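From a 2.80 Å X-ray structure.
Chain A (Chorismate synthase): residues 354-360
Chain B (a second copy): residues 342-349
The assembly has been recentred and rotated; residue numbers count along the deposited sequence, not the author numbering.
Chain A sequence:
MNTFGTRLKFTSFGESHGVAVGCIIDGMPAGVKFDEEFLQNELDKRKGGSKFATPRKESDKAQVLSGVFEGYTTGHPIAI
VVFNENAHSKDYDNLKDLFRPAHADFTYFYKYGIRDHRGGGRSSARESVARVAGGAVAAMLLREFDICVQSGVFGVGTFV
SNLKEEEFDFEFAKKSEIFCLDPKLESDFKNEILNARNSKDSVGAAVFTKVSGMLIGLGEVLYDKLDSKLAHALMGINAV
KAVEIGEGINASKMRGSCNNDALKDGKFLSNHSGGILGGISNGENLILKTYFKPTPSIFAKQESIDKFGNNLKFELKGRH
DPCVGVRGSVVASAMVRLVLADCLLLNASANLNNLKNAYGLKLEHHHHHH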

# COMPACT_ATOMS: atom_id res chain seq x y z
N ASN A 354 4.34 13.24 20.92
CA ASN A 354 5.07 11.99 20.76
C ASN A 354 6.19 12.18 19.76
O ASN A 354 7.34 11.79 19.99
CB ASN A 354 4.13 10.91 20.23
CG ASN A 354 2.92 10.73 21.11
OD1 ASN A 354 1.97 10.05 20.73
ND2 ASN A 354 2.94 11.34 22.29
N LEU A 355 5.83 12.80 18.64
CA LEU A 355 6.75 13.05 17.55
C LEU A 355 7.96 13.88 17.99
O LEU A 355 9.10 13.49 17.74
CB LEU A 355 6.00 13.73 16.42
CG LEU A 355 6.55 13.55 15.01
CD1 LEU A 355 6.80 12.09 14.73
CD2 LEU A 355 5.56 14.14 14.04
N LYS A 356 7.72 15.01 18.65
CA LYS A 356 8.82 15.85 19.12
C LYS A 356 9.72 15.03 20.05
O LYS A 356 10.95 15.13 19.99
CB LYS A 356 8.28 17.07 19.87
CG LYS A 356 7.46 17.99 19.00
CD LYS A 356 8.34 18.88 18.16
CE LYS A 356 8.64 20.19 18.88
NZ LYS A 356 7.41 21.02 19.01
N ASN A 357 9.08 14.23 20.91
CA ASN A 357 9.79 13.37 21.85
C ASN A 357 10.64 12.36 21.07
O ASN A 357 11.78 12.07 21.43
CB ASN A 357 8.79 12.60 22.73
CG ASN A 357 8.10 13.48 23.75
OD1 ASN A 357 7.12 13.07 24.37
ND2 ASN A 357 8.61 14.69 23.94
N ALA A 358 10.05 11.83 20.00
CA ALA A 358 10.71 10.86 19.14
C ALA A 358 11.97 11.47 18.54
O ALA A 358 13.00 10.80 18.43
CB ALA A 358 9.76 10.43 18.04
N TYR A 359 11.90 12.74 18.16
CA TYR A 359 13.05 13.43 17.58
C TYR A 359 13.76 14.30 18.63
O TYR A 359 14.40 15.30 18.28
CB TYR A 359 12.62 14.29 16.38
CG TYR A 359 12.28 13.51 15.13
CD1 TYR A 359 11.05 12.88 14.98
CD2 TYR A 359 13.23 13.35 14.11
CE1 TYR A 359 10.76 12.11 13.85
CE2 TYR A 359 12.96 12.59 12.98
CZ TYR A 359 11.73 11.97 12.85
OH TYR A 359 11.48 11.19 11.75
N GLY A 360 13.64 13.92 19.90
CA GLY A 360 14.28 14.67 20.97
C GLY A 360 13.65 16.02 21.28
O GLY A 360 13.04 16.16 22.36
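Chain B (342-349) DCLLLNAS

Both stretches are the last turn or so of a helix and the residues just beyond it, and the end of the chain B helix comes up against the flank of the last turn in chain A. Asn B347 is the first residue after its helix to leave helical phi/psi; in chain A that place belongs to Tyr A359, at -100/27. The backbones come nearest at Ala A358 and Ala B348, whose CA atoms are 6.1 Å apart; CB of Ala A358 points toward chain B and lies 4.2 Å from O of Ala B348.

Leu A355 and Tyr A359, one helical turn apart, make most of the contact from chain A. Neither CA-to-CB bond points at chain B; both run sideways, and the rotamers bring the ends closer. With chi1 t and chi2 p, Leu A355 places CD2 3.8 Å from CD2 of Leu B344 and 3.7 Å from CD2 of Leu B345, while its CD1 lies 3.8 Å from CB of Ala B348. Leu B344 answers with t, t. Leu B345 starts away from chain A, yet its m, t conformation carries CD2 back into the cluster.

Tyr A359, with chi1 m and chi2 80°, carries its hydroxyl to the end of the other helix. Its OH donates to O of Leu B344 at 2.9 Å. That carbonyl takes no backbone hydrogen bond from Ala B348, whose N instead pairs with O of Leu B345 at 3.1 Å, so the tyrosine serves an acceptor near the end of the helix that the backbone of Ala B348 leaves free. Asn B347, chi1 t and chi2 69°, returns a weak bond from ND2 to Tyr A359 OH at 3.4 Å. Beside the hydroxyl-bearing carbon, CE1 of Tyr A359 packs 4.1 Å from CD2 of Leu B344.

The rule is compact: alanines where the backbones come nearest, leucines for packing, and one tyrosine hydroxyl for a helix-end carbonyl.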

# COMPACT_ATOMS: atom_id res chain seq x y z
N ASP B 342 6.17 13.45 5.05
CA ASP B 342 5.80 12.03 5.03
C ASP B 342 6.93 11.20 5.65
O ASP B 342 6.67 10.36 6.51
CB ASP B 342 5.48 11.59 3.59
CG ASP B 342 4.99 10.14 3.49
OD1 ASP B 342 4.87 9.64 2.35
OD2 ASP B 342 4.73 9.49 4.53
N CYS B 343 8.18 11.45 5.27
CA CYS B 343 9.30 10.69 5.84
C CYS B 343 9.43 10.98 7.32
O CYS B 343 9.89 10.14 8.10
CB CYS B 343 10.62 11.06 5.19
SG CYS B 343 10.67 10.96 3.40
N LEU B 344 9.03 12.19 7.69
CA LEU B 344 9.11 12.66 9.07
C LEU B 344 8.27 11.76 9.99
O LEU B 344 8.68 11.46 11.12
CB LEU B 344 8.63 14.12 9.14
CG LEU B 344 9.06 15.01 10.29
CD1 LEU B 344 8.70 16.46 9.99
CD2 LEU B 344 8.39 14.55 11.54
N LEU B 345 7.11 11.33 9.50
CA LEU B 345 6.23 10.46 10.26
C LEU B 345 6.71 9.00 10.14
O LEU B 345 6.72 8.25 11.11
CB LEU B 345 4.80 10.60 9.74
CG LEU B 345 4.23 12.02 9.90
CD1 LEU B 345 2.96 12.21 9.06
CD2 LEU B 345 3.94 12.27 11.35
N LEU B 346 7.15 8.61 8.95
CA LEU B 346 7.64 7.25 8.74
C LEU B 346 8.82 6.90 9.62
O LEU B 346 8.92 5.79 10.12
CB LEU B 346 8.06 7.06 7.30
CG LEU B 346 6.95 6.95 6.27
CD1 LEU B 346 7.59 6.86 4.89
CD2 LEU B 346 6.08 5.73 6.57
N ASN B 347 9.73 7.86 9.80
CA ASN B 347 10.93 7.63 10.58
C ASN B 347 10.71 7.79 12.08
O ASN B 347 11.65 7.76 12.87
CB ASN B 347 12.01 8.58 10.10
CG ASN B 347 13.38 8.15 10.52
OD1 ASN B 347 13.90 7.15 10.03
ND2 ASN B 347 13.98 8.90 11.44
N ALA B 348 9.45 7.97 12.48
CA ALA B 348 9.13 8.15 13.88
C ALA B 348 9.51 6.94 14.72
O ALA B 348 10.33 7.03 15.64
CB ALA B 348 7.65 8.44 14.03
N SER B 349 8.92 5.81 14.39
CA SER B 349 9.14 4.56 15.10
C SER B 349 10.34 3.74 14.62
O SER B 349 10.31 2.51 14.68
CB SER B 349 7.86 3.72 15.02
OG SER B 349 7.38 3.64 13.68